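PDB 6A34: putative methylthioribose-1-phosphate isomerase from Pyrococcus horikoshii OT3, which probably interconverts 5-methylthioribose 1-phosphate and 5-methylthioribulose 1-phosphate, an isomerisation step of the methionine salvage pathway. Local coordinates for residues T81-Y93 against N111-L125. Numbering follows the deposited sequence.
Sequences TKEEFLDGFEKAY and NRIKKLVEEHSEDPL
Two antiparallel helices of the N-terminal helical part, 82-97 and 104-119, pack through F85, L86, F89 and Y93 on the first and K114 and V117 on the second, while K82 and F85 reach the turn 120-123 and L125 beyond it; the axes of 82-93 and 111-119 approach to 11.3 Å, at 164°. K82, bent at chi3 (-68°), sends NZ to the carbonyl oxygens of the turn: D123 O at 2.6 Å, met from above the carbonyl plane, and S121 O at 3.2 Å. With an alanine in place of K82, both carbonyls would probably lose this shared donor, and the turn its tie to the helix. Next along the helix, F85 CD2 lies 3.5 Å from L125 CD1. The L86 and V117 side chains run past each other in opposite senses, CD2 to CG1 3.7 Å; V117 CG1 also covers one face of the F89 ring, while I113 CG2 and the K114 backbone meet that ring's edge. K114 lays CG over the Y93 ring, then turns at chi2 (75°) to bring NZ to the anti lone pair of E90 OE2 (2.6 Å), E118 completing the network. Y93 OH donates to N111 OD1 (3.0 Å) from above the amide plane and also bonds K97. Helix 59-76 touches F89 through L70 and Y73, and helix 125-157, begun by L125, meets V117 through I132.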
loop_
_atom_site.group_PDB
_atom_site.type_symbol
_atom_site.label_atom_id
_atom_site.label_comp_id
_atom_site.label_asym_id
_atom_site.label_seq_id
_atom_site.Cartn_x
_atom_site.Cartn_y
_atom_site.Cartn_z
ATOM N N THR A 81 43.889 -33.016 -13.266
ATOM C CA THR A 81 43.706 -34.209 -12.481
ATOM C C THR A 81 42.346 -34.141 -11.791
ATOM O O THR A 81 41.797 -33.068 -11.601
ATOM C CB THR A 81 44.804 -34.389 -11.425
ATOM O OG1 THR A 81 44.531 -33.376 -10.464
ATOM C CG2 THR A 81 46.226 -34.269 -11.940
ATOM N N LYS A 82 41.872 -35.297 -11.347
ATOM C CA LYS A 82 40.691 -35.410 -10.483
ATOM C C LYS A 82 40.887 -34.599 -9.203
ATOM O O LYS A 82 39.978 -33.880 -8.809
ATOM C CB LYS A 82 40.386 -36.866 -10.126
ATOM C CG LYS A 82 39.085 -37.043 -9.358
ATOM C CD LYS A 82 38.833 -38.449 -8.913
ATOM C CE LYS A 82 38.570 -39.395 -10.063
ATOM N NZ LYS A 82 38.199 -40.739 -9.556
ATOM N N GLU A 83 42.069 -34.700 -8.581
ATOM C CA GLU A 83 42.371 -33.968 -7.333
ATOM C C GLU A 83 42.198 -32.461 -7.567
ATOM O O GLU A 83 41.457 -31.812 -6.854
ATOM C CB GLU A 83 43.776 -34.284 -6.796
ATOM C CG GLU A 83 44.058 -33.691 -5.414
ATOM C CD GLU A 83 45.377 -34.085 -4.742
ATOM O OE1 GLU A 83 45.326 -34.745 -3.674
ATOM O OE2 GLU A 83 46.462 -33.714 -5.263
ATOM N N GLU A 84 42.890 -31.901 -8.568
ATOM C CA GLU A 84 42.720 -30.475 -8.945
ATOM C C GLU A 84 41.236 -30.133 -9.155
ATOM O O GLU A 84 40.805 -29.048 -8.782
ATOM C CB GLU A 84 43.418 -30.131 -10.260
ATOM C CG GLU A 84 44.898 -29.855 -10.137
ATOM C CD GLU A 84 45.589 -29.623 -11.471
ATOM O OE1 GLU A 84 46.786 -29.932 -11.542
ATOM O OE2 GLU A 84 44.925 -29.146 -12.437
ATOM N N PHE A 85 40.475 -31.052 -9.773
ATOM C CA PHE A 85 39.145 -30.736 -10.205
ATOM C C PHE A 85 38.246 -30.591 -8.976
ATOM O O PHE A 85 37.484 -29.636 -8.887
ATOM C CB PHE A 85 38.585 -31.782 -11.173
ATOM C CG PHE A 85 37.138 -31.526 -11.496
ATOM C CD1 PHE A 85 36.786 -30.543 -12.404
ATOM C CD2 PHE A 85 36.131 -32.179 -10.805
ATOM C CE1 PHE A 85 35.453 -30.282 -12.679
ATOM C CE2 PHE A 85 34.803 -31.910 -11.075
ATOM C CZ PHE A 85 34.462 -30.963 -12.008
ATOM N N LEU A 86 38.359 -31.570 -8.069
ATOM C CA LEU A 86 37.615 -31.610 -6.838
ATOM C C LEU A 86 37.991 -30.425 -5.942
ATOM O O LEU A 86 37.112 -29.875 -5.305
ATOM C CB LEU A 86 37.855 -32.940 -6.121
ATOM C CG LEU A 86 37.205 -34.149 -6.787
ATOM C CD1 LEU A 86 37.448 -35.428 -5.972
ATOM C CD2 LEU A 86 35.716 -33.896 -7.020
ATOM N N ASP A 87 39.273 -30.051 -5.895
ATOM C CA ASP A 87 39.707 -28.881 -5.130
ATOM C C ASP A 87 38.981 -27.661 -5.686
ATOM O O ASP A 87 38.409 -26.903 -4.927
ATOM C CB ASP A 87 41.228 -28.659 -5.132
ATOM C CG ASP A 87 42.020 -29.676 -4.305
ATOM O OD1 ASP A 87 41.387 -30.587 -3.697
ATOM O OD2 ASP A 87 43.275 -29.572 -4.293
ATOM N N GLY A 88 39.019 -27.501 -7.015
ATOM C CA GLY A 88 38.341 -26.394 -7.705
ATOM C C GLY A 88 36.841 -26.420 -7.465
ATOM O O GLY A 88 36.222 -25.382 -7.258
ATOM N N PHE A 89 36.263 -27.624 -7.471
ATOM C CA PHE A 89 34.847 -27.787 -7.248
ATOM C C PHE A 89 34.457 -27.291 -5.845
ATOM O O PHE A 89 33.439 -26.613 -5.673
ATOM C CB PHE A 89 34.438 -29.245 -7.411
ATOM C CG PHE A 89 33.028 -29.497 -6.952
ATOM C CD1 PHE A 89 32.769 -29.800 -5.626
ATOM C CD2 PHE A 89 31.968 -29.390 -7.841
ATOM C CE1 PHE A 89 31.467 -29.996 -5.198
ATOM C CE2 PHE A 89 30.673 -29.630 -7.424
ATOM C CZ PHE A 89 30.423 -29.907 -6.096
ATOM N N GLU A 90 35.243 -27.680 -4.839
ATOM C CA GLU A 90 35.061 -27.199 -3.467
ATOM C C GLU A 90 35.179 -25.665 -3.438
ATOM O O GLU A 90 34.335 -24.991 -2.867
ATOM C CB GLU A 90 36.059 -27.875 -2.523
ATOM C CG GLU A 90 35.398 -28.516 -1.315
ATOM C CD GLU A 90 34.790 -27.559 -0.295
ATOM O OE1 GLU A 90 35.371 -26.481 -0.076
ATOM O OE2 GLU A 90 33.747 -27.902 0.296
ATOM N N LYS A 91 36.207 -25.093 -4.071
ATOM C CA LYS A 91 36.296 -23.634 -4.110
ATOM C C LYS A 91 35.014 -23.034 -4.708
ATOM O O LYS A 91 34.473 -22.059 -4.183
ATOM C CB LYS A 91 37.492 -23.145 -4.922
ATOM C CG LYS A 91 38.797 -23.049 -4.145
ATOM C CD LYS A 91 39.990 -22.671 -5.024
ATOM C CE LYS A 91 41.286 -22.553 -4.244
ATOM N NZ LYS A 91 41.550 -23.771 -3.438
ATOM N N ALA A 92 34.526 -23.627 -5.805
ATOM C CA ALA A 92 33.388 -23.098 -6.508
ATOM C C ALA A 92 32.113 -23.246 -5.650
ATOM O O ALA A 92 31.270 -22.358 -5.629
ATOM C CB ALA A 92 33.277 -23.771 -7.855
ATOM N N TYR A 93 31.987 -24.370 -4.949
ATOM C CA TYR A 93 30.896 -24.614 -4.018
ATOM C C TYR A 93 30.823 -23.501 -2.967
ATOM O O TYR A 93 29.746 -22.976 -2.711
ATOM C CB TYR A 93 31.063 -25.977 -3.351
ATOM C CG TYR A 93 30.246 -26.196 -2.105
ATOM C CD1 TYR A 93 28.937 -26.641 -2.178
ATOM C CD2 TYR A 93 30.787 -25.965 -0.845
ATOM C CE1 TYR A 93 28.181 -26.861 -1.034
ATOM C CE2 TYR A 93 30.036 -26.152 0.307
ATOM C CZ TYR A 93 28.729 -26.610 0.215
ATOM O OH TYR A 93 27.993 -26.830 1.347
ATOM N N ASN A 111 24.347 -28.334 -1.849
ATOM C CA ASN A 111 24.590 -29.508 -1.038
ATOM C C ASN A 111 24.176 -30.803 -1.748
ATOM O O ASN A 111 24.769 -31.846 -1.526
ATOM C CB ASN A 111 23.862 -29.429 0.302
ATOM C CG ASN A 111 24.852 -29.231 1.419
ATOM O OD1 ASN A 111 25.266 -28.104 1.697
ATOM N ND2 ASN A 111 25.293 -30.340 1.994
ATOM N N ARG A 112 23.088 -30.756 -2.505
ATOM C CA ARG A 112 22.618 -31.894 -3.299
ATOM C C ARG A 112 23.703 -32.333 -4.304
ATOM O O ARG A 112 23.890 -33.527 -4.532
ATOM C CB ARG A 112 21.346 -31.488 -4.041
ATOM C CG ARG A 112 20.748 -32.571 -4.925
ATOM C CD ARG A 112 19.391 -32.160 -5.477
ATOM N NE ARG A 112 18.928 -33.046 -6.541
ATOM C CZ ARG A 112 17.727 -32.984 -7.054
ATOM N NH1 ARG A 112 16.923 -32.006 -6.665
ATOM N NH2 ARG A 112 17.322 -33.886 -7.935
ATOM N N ILE A 113 24.402 -31.357 -4.905
ATOM C CA ILE A 113 25.426 -31.648 -5.910
ATOM C C ILE A 113 26.735 -32.087 -5.232
ATOM O O ILE A 113 27.269 -33.139 -5.555
ATOM C CB ILE A 113 25.604 -30.442 -6.832
ATOM C CG1 ILE A 113 24.306 -30.211 -7.612
ATOM C CG2 ILE A 113 26.830 -30.636 -7.723
ATOM C CD1 ILE A 113 24.380 -29.074 -8.590
ATOM N N LYS A 114 27.243 -31.254 -4.325
ATOM C CA LYS A 114 28.317 -31.581 -3.386
ATOM C C LYS A 114 28.213 -33.049 -2.918
ATOM O O LYS A 114 29.164 -33.813 -3.083
ATOM C CB LYS A 114 28.256 -30.574 -2.233
ATOM C CG LYS A 114 29.038 -30.916 -0.976
ATOM C CD LYS A 114 30.527 -30.727 -1.104
ATOM C CE LYS A 114 31.181 -30.378 0.219
ATOM N NZ LYS A 114 32.648 -30.235 0.055
ATOM N N LYS A 115 27.054 -33.444 -2.373
ATOM C CA LYS A 115 26.867 -34.764 -1.782
ATOM C C LYS A 115 26.947 -35.839 -2.874
ATOM O O LYS A 115 27.508 -36.896 -2.657
ATOM C CB LYS A 115 25.518 -34.886 -1.055
ATOM C CG LYS A 115 25.480 -35.816 0.158
ATOM C CD LYS A 115 26.651 -36.803 0.252
ATOM C CE LYS A 115 26.816 -37.477 1.599
ATOM N NZ LYS A 115 26.310 -38.870 1.565
ATOM N N LEU A 116 26.352 -35.585 -4.041
ATOM C CA LEU A 116 26.431 -36.528 -5.189
ATOM C C LEU A 116 27.898 -36.748 -5.618
ATOM O O LEU A 116 28.282 -37.857 -5.910
ATOM C CB LEU A 116 25.597 -35.968 -6.342
ATOM C CG LEU A 116 25.513 -36.837 -7.585
ATOM C CD1 LEU A 116 24.576 -38.007 -7.344
ATOM C CD2 LEU A 116 25.062 -36.018 -8.783
ATOM N N VAL A 117 28.703 -35.683 -5.617
ATOM C CA VAL A 117 30.085 -35.713 -6.079
ATOM C C VAL A 117 30.973 -36.509 -5.104
ATOM O O VAL A 117 31.787 -37.305 -5.563
ATOM C CB VAL A 117 30.625 -34.287 -6.259
ATOM C CG1 VAL A 117 32.132 -34.272 -6.405
ATOM C CG2 VAL A 117 29.950 -33.584 -7.416
ATOM N N GLU A 118 30.810 -36.286 -3.785
ATOM C CA GLU A 118 31.485 -37.059 -2.689
ATOM C C GLU A 118 31.156 -38.570 -2.737
ATOM O O GLU A 118 31.992 -39.435 -2.468
ATOM C CB GLU A 118 31.067 -36.482 -1.339
ATOM C CG GLU A 118 31.552 -35.052 -1.114
ATOM C CD GLU A 118 31.235 -34.439 0.245
ATOM O OE1 GLU A 118 30.285 -34.914 0.920
ATOM O OE2 GLU A 118 31.953 -33.488 0.633
ATOM N N GLU A 119 29.911 -38.883 -3.078
ATOM C CA GLU A 119 29.423 -40.231 -3.235
ATOM C C GLU A 119 30.045 -40.898 -4.482
ATOM O O GLU A 119 30.102 -42.122 -4.600
ATOM C CB GLU A 119 27.903 -40.146 -3.363
ATOM C CG GLU A 119 27.185 -41.457 -3.141
ATOM C CD GLU A 119 26.590 -41.578 -1.749
ATOM O OE1 GLU A 119 25.962 -40.586 -1.284
ATOM O OE2 GLU A 119 26.758 -42.658 -1.132
ATOM N N HIS A 120 30.450 -40.087 -5.464
ATOM C CA HIS A 120 30.921 -40.599 -6.736
ATOM C C HIS A 120 32.386 -40.183 -6.959
ATOM O O HIS A 120 32.859 -40.213 -8.074
ATOM C CB HIS A 120 29.969 -40.128 -7.846
ATOM C CG HIS A 120 28.667 -40.849 -7.862
ATOM N ND1 HIS A 120 28.394 -41.849 -8.767
ATOM C CD2 HIS A 120 27.567 -40.733 -7.086
ATOM C CE1 HIS A 120 27.179 -42.316 -8.550
ATOM N NE2 HIS A 120 26.654 -41.655 -7.518
ATOM N N SER A 121 33.094 -39.803 -5.891
ATOM C CA SER A 121 34.424 -39.158 -6.010
ATOM C C SER A 121 35.439 -40.128 -6.638
ATOM O O SER A 121 36.452 -39.677 -7.141
ATOM C CB SER A 121 34.941 -38.657 -4.670
ATOM O OG SER A 121 35.062 -39.752 -3.760
ATOM N N GLU A 122 35.148 -41.438 -6.594
ATOM C CA GLU A 122 36.019 -42.468 -7.126
ATOM C C GLU A 122 35.651 -42.838 -8.566
ATOM O O GLU A 122 36.354 -43.613 -9.181
ATOM C CB GLU A 122 35.991 -43.701 -6.227
ATOM C CG GLU A 122 36.584 -43.422 -4.859
ATOM C CD GLU A 122 37.499 -44.517 -4.338
ATOM O OE1 GLU A 122 37.094 -45.211 -3.381
ATOM O OE2 GLU A 122 38.621 -44.668 -4.887
ATOM N N ASP A 123 34.568 -42.278 -9.112
ATOM C CA ASP A 123 34.205 -42.523 -10.507
ATOM C C ASP A 123 35.219 -41.831 -11.419
ATOM O O ASP A 123 35.981 -40.970 -10.982
ATOM C CB ASP A 123 32.773 -42.054 -10.782
ATOM C CG ASP A 123 31.688 -42.846 -10.067
ATOM O OD1 ASP A 123 32.029 -43.781 -9.318
ATOM O OD2 ASP A 123 30.515 -42.521 -10.280
ATOM N N PRO A 124 35.277 -42.166 -12.725
ATOM C CA PRO A 124 36.112 -41.403 -13.656
ATOM C C PRO A 124 35.709 -39.914 -13.679
ATOM O O PRO A 124 34.537 -39.565 -13.514
ATOM C CB PRO A 124 35.838 -42.064 -15.015
ATOM C CG PRO A 124 35.305 -43.442 -14.678
ATOM C CD PRO A 124 34.547 -43.270 -13.375
ATOM N N LEU A 125 36.686 -39.038 -13.903
ATOM C CA LEU A 125 36.477 -37.609 -13.840
ATOM C C LEU A 125 35.430 -37.151 -14.869
ATOM O O LEU A 125 34.664 -36.227 -14.579
ATOM C CB LEU A 125 37.813 -36.897 -14.043
ATOM C CG LEU A 125 37.700 -35.382 -14.187
ATOM C CD1 LEU A 125 37.043 -34.807 -12.952
ATOM C CD2 LEU A 125 39.063 -34.736 -14.433
#